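Local coordinates for succinate--CoA ligase subunit alpha (Campylobacter jejuni, PDB 6MEL), which forms the alpha subunit of a CoA ligase, with a Rossmann-type CoA-binding domain joined to a CoA-ligase domain, at residues Ile204-Ile210 with Pro229-Ala235; Ile184-Lys189 with Leu214-Ala218; Val148-Ser152 with Leu191-Phe195; Ser2-Asn6 with Glu194-Asp198. All coordinates share one frame; numbering follows the deposited sequence. Where two conformers were deposited one is given.

In the fold
Strand 203-209 is the hub. In interaction 1 it pairs with strand 230-235; its other neighbour in the sheet is strand 148-152, used by interaction 3, whose centre is about 10 Å from that of interaction 1. Helix 188-197 lies over this sheet and serves three contacts: its N-terminal end meets helix 214-225 in interaction 2, its middle packs on strand 148-152 in interaction 3, and its C-terminal end receives the chain's N-terminal arm in interaction 4. Interactions 3 and 4 share Phe195, their centres about 8 Å apart. Interactions 1 and 2, centres about 11 Å apart, meet where Tyr188 OH probably hydrogen-bonds Ile207 O and Glu209 N probably donates to Glu215 OE2.

Interaction 1 (Ile204-Ile210 with Pro229-Ala235); sequences IVMIGEI and PVVAFIA
Ile204-Glu209 and Val230-Ala235 are the two parallel strands of a beta-alpha-beta unit, with helix 214-225 as the connection, inside the mixed sheet of the CoA-ligase domain. They run side by side with axes 4.3 Å apart and N-to-C directions 19° from parallel. Seven backbone hydrogen bonds join them, beginning with Ile204 N to Pro229 O and alternating in direction as parallel pairing demands; the shortest, Met206 N to Val231 O, measures 2.7 Å. Side chains sort onto two faces. On one, Met206 leans over the neighbouring strand: its CG sits between backbone N and carbonyl carbon (chi1 61°), which lays it 3.6 Å from Ala232 CB and 3.9 Å from Val230 CG1. Further along the same face, Ile234 CD1 reaches 4.0 Å from the CA of Gly208. On the other face Val205 lies beside Val231, and Glu209 CB comes 4.1 Å from Ala235 CB, while the Glu209 carboxylate leads off to His247. Near the C-terminal end one bond is tilted: Ala235 N meets Gly208 O at 2.9 Å from 45° above the carbonyl plane.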
loop_
_atom_site.group_PDB
_atom_site.type_symbol
_atom_site.label_atom_id
_atom_site.label_comp_id
_atom_site.label_asym_id
_atom_site.label_seq_id
_atom_site.Cartn_x
_atom_site.Cartn_y
_atom_site.Cartn_z
ATOM N N ILE A 204 -7.627 24.407 6.897
ATOM C CA ILE A 204 -7.213 23.259 6.119
ATOM C C ILE A 204 -7.696 21.974 6.787
ATOM O O ILE A 204 -7.528 21.807 8.011
ATOM C CB ILE A 204 -5.688 23.228 5.948
ATOM C CG1 ILE A 204 -5.150 24.528 5.347
ATOM C CG2 ILE A 204 -5.307 22.050 5.087
ATOM C CD1 ILE A 204 -4.440 25.386 6.325
ATOM N N VAL A 205 -8.269 21.087 5.978
ATOM C CA VAL A 205 -8.557 19.707 6.376
ATOM C C VAL A 205 -7.437 18.813 5.825
ATOM O O VAL A 205 -7.204 18.789 4.617
ATOM C CB VAL A 205 -9.925 19.262 5.851
ATOM C CG1 VAL A 205 -10.207 17.791 6.170
ATOM C CG2 VAL A 205 -11.050 20.154 6.380
ATOM N N MET A 206 -6.806 18.032 6.701
ATOM C CA MET A 206 -5.844 17.028 6.310
ATOM C C MET A 206 -6.446 15.648 6.606
ATOM O O MET A 206 -6.970 15.392 7.693
ATOM C CB MET A 206 -4.457 17.221 6.962
ATOM C CG MET A 206 -4.451 17.167 8.464
ATOM S SD MET A 206 -2.773 17.380 9.110
ATOM C CE MET A 206 -2.080 15.742 8.934
ATOM N N ILE A 207 -6.435 14.792 5.579
ATOM C CA ILE A 207 -6.966 13.425 5.659
ATOM C C ILE A 207 -5.789 12.473 5.452
ATOM O O ILE A 207 -5.142 12.526 4.406
ATOM C CB ILE A 207 -8.056 13.128 4.613
ATOM C CG1 ILE A 207 -9.154 14.192 4.539
ATOM C CG2 ILE A 207 -8.634 11.745 4.856
ATOM C CD1 ILE A 207 -10.085 14.178 5.720
ATOM N N GLY A 208 -5.527 11.630 6.460
ATOM C CA GLY A 208 -4.439 10.707 6.390
ATOM C C GLY A 208 -4.921 9.300 6.575
ATOM O O GLY A 208 -6.138 9.058 6.624
ATOM N N GLU A 209 -3.953 8.391 6.676
ATOM C CA GLU A 209 -4.213 7.014 6.974
ATOM C C GLU A 209 -2.960 6.348 7.544
ATOM O O GLU A 209 -1.888 6.944 7.587
ATOM C CB GLU A 209 -4.777 6.287 5.753
ATOM C CG GLU A 209 -3.882 6.237 4.548
ATOM C CD GLU A 209 -4.572 5.839 3.240
ATOM O OE1 GLU A 209 -5.662 6.352 2.968
ATOM O OE2 GLU A 209 -3.985 5.014 2.486
ATOM N N ILE A 210 -3.150 5.115 8.008
ATOM C CA ILE A 210 -2.102 4.260 8.507
ATOM C C ILE A 210 -0.958 4.195 7.497
ATOM O O ILE A 210 -1.163 4.266 6.281
ATOM C CB ILE A 210 -2.636 2.858 8.803
ATOM C CG1 ILE A 210 -3.366 2.262 7.602
ATOM C CG2 ILE A 210 -3.520 2.862 10.037
ATOM C CD1 ILE A 210 -3.453 0.731 7.685
ATOM N N PRO A 229 -6.073 27.333 11.202
ATOM C CA PRO A 229 -6.577 26.117 11.829
ATOM C C PRO A 229 -6.531 24.907 10.888
ATOM O O PRO A 229 -6.840 25.035 9.693
ATOM C CB PRO A 229 -8.045 26.393 12.181
ATOM C CG PRO A 229 -8.255 27.863 11.909
ATOM C CD PRO A 229 -7.081 28.389 11.120
ATOM N N VAL A 230 -6.217 23.752 11.474
ATOM C CA VAL A 230 -6.111 22.504 10.795
ATOM C C VAL A 230 -7.017 21.472 11.469
ATOM O O VAL A 230 -6.952 21.289 12.709
ATOM C CB VAL A 230 -4.665 22.006 10.783
ATOM C CG1 VAL A 230 -4.588 20.636 10.134
ATOM C CG2 VAL A 230 -3.758 23.000 10.083
ATOM N N VAL A 231 -7.838 20.801 10.646
ATOM C CA VAL A 231 -8.656 19.694 11.040
ATOM C C VAL A 231 -8.014 18.449 10.442
ATOM O O VAL A 231 -7.696 18.468 9.257
ATOM C CB VAL A 231 -10.089 19.858 10.522
ATOM C CG1 VAL A 231 -10.929 18.593 10.713
ATOM C CG2 VAL A 231 -10.789 21.044 11.159
ATOM N N ALA A 232 -7.917 17.369 11.227
ATOM C CA ALA A 232 -7.339 16.098 10.769
ATOM C C ALA A 232 -8.289 14.949 11.043
ATOM O O ALA A 232 -8.927 14.866 12.108
ATOM C CB ALA A 232 -6.003 15.814 11.385
ATOM N N PHE A 233 -8.391 14.072 10.038
ATOM C CA PHE A 233 -8.981 12.760 10.199
ATOM C C PHE A 233 -7.960 11.746 9.667
ATOM O O PHE A 233 -7.506 11.882 8.544
ATOM C CB PHE A 233 -10.319 12.598 9.460
ATOM C CG PHE A 233 -10.838 11.174 9.534
ATOM C CD1 PHE A 233 -11.412 10.686 10.700
ATOM C CD2 PHE A 233 -10.631 10.278 8.510
ATOM C CE1 PHE A 233 -11.818 9.364 10.809
ATOM C CE2 PHE A 233 -11.019 8.951 8.621
ATOM C CZ PHE A 233 -11.603 8.494 9.775
ATOM N N ILE A 234 -7.639 10.740 10.477
ATOM C CA ILE A 234 -6.679 9.729 10.160
ATOM C C ILE A 234 -7.433 8.410 10.095
ATOM O O ILE A 234 -7.826 7.907 11.105
ATOM C CB ILE A 234 -5.531 9.633 11.195
ATOM C CG1 ILE A 234 -4.866 10.985 11.475
ATOM C CG2 ILE A 234 -4.500 8.600 10.726
ATOM C CD1 ILE A 234 -4.319 11.699 10.233
ATOM N N ALA A 235 -7.567 7.842 8.893
ATOM C CA ALA A 235 -8.297 6.577 8.726
ATOM C C ALA A 235 -7.456 5.383 9.195
ATOM O O ALA A 235 -6.239 5.357 9.036
ATOM C CB ALA A 235 -8.627 6.431 7.272
#

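Interaction 2 (Ile184-Lys189 with Leu214-Ala218); sequences IGLAYK and LEVEA
Glu215 OE2 is gripped by Lys153 NZ in a salt bridge and by the backbone N of Glu209 in a hydrogen bond, and it lies 3.3 Å from Tyr188 OH. The other carboxylate oxygen, OE1, makes a salt bridge to Lys262, so both ends of the group are held and its rotation is fixed. Glu215 CG lies 3.6 Å from Tyr188 CE2, and the bend at chi2 (93°) beyond it swings the carboxylate back toward the tyrosine hydroxyl; ring and carboxylate planes are 34° apart. Tyr188 OH has its own hydrogen-bond partner in Ile207 O. Beside this polar cluster the contact is apolar. Leu214 CB sits at the edge of the Tyr188 ring, 4.1 Å from CD2, and its branch CD1 runs on to touch Ala187 CB and Ile184 CD1. Ala218 CB packs against Tyr188 CB at 4.0 Å. On the solvent side, extended Lys189 reaches toward Glu217; a water stands 3.2 Å from Lys189 NZ, but its modelled distance to Glu217 OE1 is too short to trust, so a bridge there is doubtful. Ala187 is the N-cap residue of helix 188-197, and helix 214-225 starts beside it. One helix precedes strand 203-209 in the chain, the other follows it, and Tyr188 and Glu215 both rest on Met206 of that strand.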
loop_
_atom_site.group_PDB
_atom_site.type_symbol
_atom_site.label_atom_id
_atom_site.label_comp_id
_atom_site.label_asym_id
_atom_site.label_seq_id
_atom_site.Cartn_x
_atom_site.Cartn_y
_atom_site.Cartn_z
ATOM N N ILE A 184 5.350 9.118 -2.298
ATOM C CA ILE A 184 4.530 10.074 -2.965
ATOM C C ILE A 184 5.344 11.348 -3.112
ATOM O O ILE A 184 6.508 11.389 -2.747
ATOM C CB ILE A 184 3.216 10.304 -2.189
ATOM C CG1 ILE A 184 3.469 10.709 -0.736
ATOM C CG2 ILE A 184 2.299 9.079 -2.270
ATOM C CD1 ILE A 184 2.248 11.260 -0.047
ATOM N N GLY A 185 4.732 12.370 -3.699
ATOM C CA GLY A 185 5.406 13.613 -3.949
ATOM C C GLY A 185 5.111 14.635 -2.873
ATOM O O GLY A 185 5.415 14.410 -1.684
ATOM N N LEU A 186 4.551 15.770 -3.285
ATOM C CA LEU A 186 4.143 16.788 -2.343
ATOM C C LEU A 186 3.209 16.160 -1.291
ATOM O O LEU A 186 2.320 15.343 -1.604
ATOM C CB LEU A 186 3.407 17.909 -3.078
ATOM C CG LEU A 186 4.206 18.723 -4.088
ATOM C CD1 LEU A 186 3.302 19.711 -4.799
ATOM C CD2 LEU A 186 5.366 19.450 -3.438
ATOM N N ALA A 187 3.395 16.551 -0.032
ATOM C CA ALA A 187 2.551 16.044 1.047
ATOM C C ALA A 187 2.109 17.186 1.983
ATOM O O ALA A 187 1.949 18.303 1.560
ATOM C CB ALA A 187 3.309 14.952 1.752
ATOM N N TYR A 188 1.938 16.895 3.272
ATOM C CA TYR A 188 1.301 17.824 4.199
ATOM C C TYR A 188 2.146 19.090 4.351
ATOM O O TYR A 188 1.624 20.200 4.265
ATOM C CB TYR A 188 1.060 17.157 5.566
ATOM C CG TYR A 188 0.205 15.927 5.448
ATOM C CD1 TYR A 188 -1.139 16.019 5.120
ATOM C CD2 TYR A 188 0.760 14.659 5.550
ATOM C CE1 TYR A 188 -1.913 14.893 4.927
ATOM C CE2 TYR A 188 -0.007 13.524 5.370
ATOM C CZ TYR A 188 -1.351 13.639 5.072
ATOM O OH TYR A 188 -2.118 12.508 4.954
ATOM N N LYS A 189 3.452 18.949 4.576
ATOM C CA LYS A 189 4.282 20.132 4.915
ATOM C C LYS A 189 4.264 21.155 3.786
ATOM O O LYS A 189 4.040 22.320 4.034
ATOM C CB LYS A 189 5.746 19.758 5.130
ATOM C CG LYS A 189 5.988 19.004 6.419
ATOM C CD LYS A 189 7.442 18.612 6.620
ATOM C CE LYS A 189 7.613 18.194 8.068
ATOM N NZ LYS A 189 8.936 17.567 8.291
ATOM N N LEU A 214 4.289 10.407 8.087
ATOM C CA LEU A 214 4.166 11.803 7.567
ATOM C C LEU A 214 3.275 12.648 8.496
ATOM O O LEU A 214 3.600 13.833 8.768
ATOM C CB LEU A 214 3.603 11.815 6.138
ATOM C CG LEU A 214 4.574 11.416 5.018
ATOM C CD1 LEU A 214 3.843 11.427 3.693
ATOM C CD2 LEU A 214 5.802 12.338 4.935
ATOM N N GLU A 215 2.171 12.062 8.967
ATOM C CA GLU A 215 1.184 12.818 9.748
ATOM C C GLU A 215 1.737 13.138 11.157
ATOM O O GLU A 215 1.382 14.162 11.737
ATOM C CB GLU A 215 -0.152 12.062 9.791
ATOM C CG GLU A 215 -0.784 11.839 8.419
ATOM C CD GLU A 215 -0.419 10.519 7.760
ATOM O OE1 GLU A 215 0.664 9.965 8.077
ATOM O OE2 GLU A 215 -1.223 10.022 6.955
ATOM N N VAL A 216 2.600 12.285 11.706
ATOM C CA VAL A 216 3.275 12.563 13.012
ATOM C C VAL A 216 4.220 13.759 12.830
ATOM O O VAL A 216 4.111 14.739 13.525
ATOM C CB VAL A 216 4.060 11.344 13.536
ATOM C CG1 VAL A 216 4.869 11.648 14.823
ATOM C CG2 VAL A 216 3.141 10.163 13.755
ATOM N N GLU A 217 5.104 13.688 11.834
ATOM C CA GLU A 217 6.050 14.767 11.533
ATOM C C GLU A 217 5.323 16.075 11.214
ATOM O O GLU A 217 5.843 17.145 11.579
ATOM C CB GLU A 217 7.004 14.408 10.387
ATOM C CG GLU A 217 7.966 13.280 10.760
ATOM C CD GLU A 217 8.591 12.513 9.595
ATOM O OE1 GLU A 217 8.433 12.935 8.421
ATOM O OE2 GLU A 217 9.250 11.480 9.861
ATOM N N ALA A 218 4.159 16.000 10.543
ATOM C CA ALA A 218 3.372 17.207 10.208
ATOM C C ALA A 218 2.909 17.951 11.477
ATOM O O ALA A 218 2.697 19.139 11.446
ATOM C CB ALA A 218 2.167 16.864 9.365
HETATM O O HOH W 1 7.875 14.851 7.066
#

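Interaction 3 (Val148-Ser152 with Leu191-Phe195); sequences VGLIS and LLSEF
The Phe195 ring carries Gly149 on one face and Ile151 at its edge. Gly149 CA stands 3.6 Å above the ring plane, offset toward the rim, in a CH-pi contact 3.9 Å from the ring centroid and 24° off the normal. Having no side chain, Gly149 lets the ring lie directly against the strand backbone, and Leu150 N comes 3.8 Å from Phe195 CZ at an oblique approach. Ile151 CG1 lies in the ring plane, 3.7 Å from Phe195 CE2. The opposite face of the ring is taken by Ile3 of the N-terminal arm. This is helix-on-sheet packing in a crossover: strand 172-177, helix 188-197 and strand 203-209 follow one another, and the helix passes over strand 148-152, which lies between those two parallel strands in the sheet. Helix and strand accordingly run antiparallel, at 173°, with segment axes 9.7 Å apart. Ile151 is the strand side chain that reaches into the layer between them. Its CG1 is anti to the carbonyl carbon (chi1 -51°), aiming CD1 between two consecutive helix residues, 3.8 Å from Leu191 CB and 3.9 Å from Leu192 CG. The other branch, CG2, meets Leu191 CD1 at 3.9 Å, so Leu191 touches both arms of the isoleucine. Leu150 points away from this helix and packs on Thr158 and Ala162 of helix 156-167, across the sheet.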
loop_
_atom_site.group_PDB
_atom_site.type_symbol
_atom_site.label_atom_id
_atom_site.label_comp_id
_atom_site.label_asym_id
_atom_site.label_seq_id
_atom_site.Cartn_x
_atom_site.Cartn_y
_atom_site.Cartn_z
ATOM N N VAL A 148 -11.940 26.569 2.466
ATOM C CA VAL A 148 -11.312 25.385 3.115
ATOM C C VAL A 148 -10.398 24.641 2.131
ATOM O O VAL A 148 -10.825 24.193 1.101
ATOM C CB VAL A 148 -12.362 24.457 3.747
ATOM C CG1 VAL A 148 -11.699 23.307 4.480
ATOM C CG2 VAL A 148 -13.260 25.236 4.707
ATOM N N GLY A 149 -9.118 24.533 2.486
ATOM C CA GLY A 149 -8.152 23.715 1.763
ATOM C C GLY A 149 -8.276 22.263 2.204
ATOM O O GLY A 149 -8.716 21.992 3.357
ATOM N N LEU A 150 -7.899 21.342 1.317
ATOM C CA LEU A 150 -8.029 19.882 1.579
ATOM C C LEU A 150 -6.747 19.178 1.101
ATOM O O LEU A 150 -6.348 19.376 -0.035
ATOM C CB LEU A 150 -9.241 19.478 0.751
ATOM C CG LEU A 150 -10.009 18.216 1.067
ATOM C CD1 LEU A 150 -9.881 17.758 2.502
ATOM C CD2 LEU A 150 -11.471 18.425 0.674
ATOM N N ILE A 151 -6.128 18.360 1.953
ATOM C CA ILE A 151 -5.000 17.529 1.587
ATOM C C ILE A 151 -5.341 16.110 2.001
ATOM O O ILE A 151 -5.653 15.916 3.150
ATOM C CB ILE A 151 -3.705 17.980 2.287
ATOM C CG1 ILE A 151 -3.425 19.473 2.115
ATOM C CG2 ILE A 151 -2.518 17.141 1.820
ATOM C CD1 ILE A 151 -2.527 20.023 3.197
ATOM N N SER A 152 -5.292 15.146 1.067
ATOM C CA SER A 152 -5.798 13.792 1.367
ATOM C C SER A 152 -4.980 12.695 0.666
ATOM O O SER A 152 -4.721 12.770 -0.534
ATOM C CB SER A 152 -7.239 13.704 0.998
ATOM O OG SER A 152 -7.774 12.422 1.262
ATOM N N LEU A 191 2.200 21.433 1.170
ATOM C CA LEU A 191 0.900 21.941 0.817
ATOM C C LEU A 191 0.325 22.817 1.933
ATOM O O LEU A 191 -0.353 23.812 1.657
ATOM C CB LEU A 191 -0.017 20.770 0.464
ATOM C CG LEU A 191 0.399 20.031 -0.807
ATOM C CD1 LEU A 191 -0.489 18.831 -1.056
ATOM C CD2 LEU A 191 0.335 20.957 -1.996
ATOM N N LEU A 192 0.580 22.471 3.192
ATOM C CA LEU A 192 0.154 23.350 4.309
ATOM C C LEU A 192 0.839 24.721 4.181
ATOM O O LEU A 192 0.176 25.749 4.365
ATOM C CB LEU A 192 0.466 22.712 5.659
ATOM C CG LEU A 192 -0.401 21.542 6.088
ATOM C CD1 LEU A 192 0.275 20.763 7.187
ATOM C CD2 LEU A 192 -1.766 21.998 6.568
ATOM N N SER A 193 2.125 24.748 3.791
ATOM C CA SER A 193 2.821 26.037 3.555
ATOM C C SER A 193 2.175 26.832 2.423
ATOM O O SER A 193 2.064 28.035 2.530
ATOM C CB SER A 193 4.285 25.870 3.254
ATOM O OG SER A 193 4.887 25.124 4.286
ATOM N N GLU A 194 1.829 26.175 1.306
ATOM C CA GLU A 194 1.109 26.863 0.219
ATOM C C GLU A 194 -0.201 27.471 0.739
ATOM O O GLU A 194 -0.521 28.600 0.392
ATOM C CB GLU A 194 0.806 25.917 -0.941
ATOM C CG GLU A 194 2.047 25.568 -1.730
ATOM C CD GLU A 194 2.510 26.647 -2.701
ATOM O OE1 GLU A 194 1.727 27.583 -3.039
ATOM O OE2 GLU A 194 3.626 26.515 -3.149
ATOM N N PHE A 195 -0.965 26.699 1.513
ATOM C CA PHE A 195 -2.291 27.134 2.000
ATOM C C PHE A 195 -2.148 28.303 2.997
ATOM O O PHE A 195 -2.979 29.190 3.051
ATOM C CB PHE A 195 -3.083 25.982 2.624
ATOM C CG PHE A 195 -3.769 25.060 1.639
ATOM C CD1 PHE A 195 -4.639 25.564 0.680
ATOM C CD2 PHE A 195 -3.545 23.703 1.657
ATOM C CE1 PHE A 195 -5.269 24.724 -0.221
ATOM C CE2 PHE A 195 -4.187 22.863 0.758
ATOM C CZ PHE A 195 -5.030 23.373 -0.187
#

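Interaction 4 (Ser2-Asn6 with Glu194-Asp198); sequences SILVN and EFQKD
Ser2 and Asp198 supply the direct hydrogen bond of this contact: Ser2 N, at the first modelled residue, donates to Asp198 OD2 at 2.7 Å, meeting it from 42° out of the carboxylate plane. OD2 also bonds Thr201 OG1, while OD1 accepts from the backbone N of Glu200, closing an Asx turn just past the helix. Thr201 and Glu200 thus hold the carboxylate as well as Ser2. A water makes the second polar link, accepting from Leu4 N at 2.9 Å and donating to Glu194 OE1 at 2.7 Å; the bend of Glu194 at chi2 (-78°) turns its carboxylate toward the arm. Apolar contact centres on Ile3, whose side chain is directed at the end of the helix. Its CD1 stands over a face of Phe195 in a CH-pi contact, 3.6 Å from the centroid and 17° off the normal. The CG2 branch fits between the last turn of the helix and the residue after it, 3.8 Å from Glu194 CB and likewise from Asp198 CB. Behind Ile3 the arm turns sharply: Val5 N bonds Ile3 O at 2.8 Å, with Leu4 at positive phi, a classic gamma turn. An N-terminal arm, lying ahead of strand 10-14 of the Rossmann-type CoA-binding domain, thereby packs on the C-terminal end of helix 188-197 in the CoA-ligase domain.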
loop_
_atom_site.group_PDB
_atom_site.type_symbol
_atom_site.label_atom_id
_atom_site.label_comp_id
_atom_site.label_asym_id
_atom_site.label_seq_id
_atom_site.Cartn_x
_atom_site.Cartn_y
_atom_site.Cartn_z
ATOM N N SER A 2 -6.747 29.713 -3.725
ATOM C CA SER A 2 -6.410 28.485 -4.434
ATOM C C SER A 2 -4.883 28.349 -4.431
ATOM O O SER A 2 -4.143 29.345 -4.182
ATOM C CB SER A 2 -6.956 28.542 -5.846
ATOM O OG SER A 2 -6.189 29.476 -6.585
ATOM N N ILE A 3 -4.407 27.119 -4.657
ATOM C CA ILE A 3 -2.955 26.863 -4.763
ATOM C C ILE A 3 -2.693 26.042 -6.023
ATOM O O ILE A 3 -3.564 25.316 -6.450
ATOM C CB ILE A 3 -2.383 26.184 -3.497
ATOM C CG1 ILE A 3 -2.923 24.764 -3.290
ATOM C CG2 ILE A 3 -2.587 27.070 -2.272
ATOM C CD1 ILE A 3 -2.260 24.017 -2.158
ATOM N N LEU A 4 -1.481 26.216 -6.567
ATOM C CA LEU A 4 -0.799 25.387 -7.571
ATOM C C LEU A 4 -1.421 25.481 -8.969
ATOM O O LEU A 4 -0.724 25.455 -9.930
ATOM C CB LEU A 4 -0.745 23.930 -7.101
ATOM C CG LEU A 4 0.145 23.684 -5.877
ATOM C CD1 LEU A 4 0.100 22.226 -5.483
ATOM C CD2 LEU A 4 1.591 24.109 -6.173
ATOM N N VAL A 5 -2.738 25.412 -9.085
ATOM C CA VAL A 5 -3.343 25.380 -10.391
ATOM C C VAL A 5 -4.564 26.298 -10.351
ATOM O O VAL A 5 -5.184 26.522 -9.274
ATOM C CB VAL A 5 -3.745 23.963 -10.833
ATOM C CG1 VAL A 5 -2.534 23.041 -10.997
ATOM C CG2 VAL A 5 -4.782 23.344 -9.894
ATOM N N ASN A 6 -4.912 26.779 -11.544
ATOM C CA ASN A 6 -6.074 27.654 -11.752
ATOM C C ASN A 6 -6.518 27.559 -13.211
ATOM O O ASN A 6 -5.983 26.764 -13.995
ATOM C CB ASN A 6 -5.768 29.092 -11.343
ATOM C CG ASN A 6 -4.734 29.741 -12.241
ATOM O OD1 ASN A 6 -4.649 29.495 -13.445
ATOM N ND2 ASN A 6 -3.958 30.624 -11.664
ATOM N N GLU A 194 1.829 26.175 1.306
ATOM C CA GLU A 194 1.109 26.863 0.219
ATOM C C GLU A 194 -0.201 27.471 0.739
ATOM O O GLU A 194 -0.521 28.600 0.392
ATOM C CB GLU A 194 0.806 25.917 -0.941
ATOM C CG GLU A 194 2.047 25.568 -1.730
ATOM C CD GLU A 194 2.510 26.647 -2.701
ATOM O OE1 GLU A 194 1.727 27.583 -3.039
ATOM O OE2 GLU A 194 3.626 26.515 -3.149
ATOM N N PHE A 195 -0.965 26.699 1.513
ATOM C CA PHE A 195 -2.291 27.134 2.000
ATOM C C PHE A 195 -2.148 28.303 2.997
ATOM O O PHE A 195 -2.979 29.190 3.051
ATOM C CB PHE A 195 -3.083 25.982 2.624
ATOM C CG PHE A 195 -3.769 25.060 1.639
ATOM C CD1 PHE A 195 -4.639 25.564 0.680
ATOM C CD2 PHE A 195 -3.545 23.703 1.657
ATOM C CE1 PHE A 195 -5.269 24.724 -0.221
ATOM C CE2 PHE A 195 -4.187 22.863 0.758
ATOM C CZ PHE A 195 -5.030 23.373 -0.187
ATOM N N GLN A 196 -1.085 28.290 3.783
ATOM C CA GLN A 196 -0.820 29.331 4.757
ATOM C C GLN A 196 -0.589 30.661 4.016
ATOM O O GLN A 196 -1.027 31.686 4.474
ATOM C CB GLN A 196 0.391 28.942 5.607
ATOM C CG GLN A 196 0.840 29.999 6.622
ATOM C CD GLN A 196 -0.199 30.205 7.699
ATOM O OE1 GLN A 196 -0.736 29.258 8.263
ATOM N NE2 GLN A 196 -0.518 31.458 7.978
ATOM N N LYS A 197 0.067 30.610 2.859
ATOM C CA LYS A 197 0.326 31.801 2.015
ATOM C C LYS A 197 -0.875 32.191 1.139
ATOM O O LYS A 197 -0.817 33.199 0.530
ATOM C CB LYS A 197 1.478 31.540 1.038
ATOM C CG LYS A 197 2.847 31.310 1.670
ATOM C CD LYS A 197 3.952 31.339 0.633
ATOM C CE LYS A 197 4.372 29.965 0.165
ATOM N NZ LYS A 197 5.429 29.428 1.059
ATOM N N ASP A 198 -1.892 31.333 0.986
ATOM C CA ASP A 198 -3.036 31.590 0.127
ATOM C C ASP A 198 -4.085 32.339 0.958
ATOM O O ASP A 198 -4.704 31.772 1.899
ATOM C CB ASP A 198 -3.604 30.278 -0.446
ATOM C CG ASP A 198 -4.961 30.456 -1.105
ATOM O OD1 ASP A 198 -5.204 31.580 -1.515
ATOM O OD2 ASP A 198 -5.761 29.476 -1.189
HETATM O O HOH W 2 0.421 28.070 -5.320
#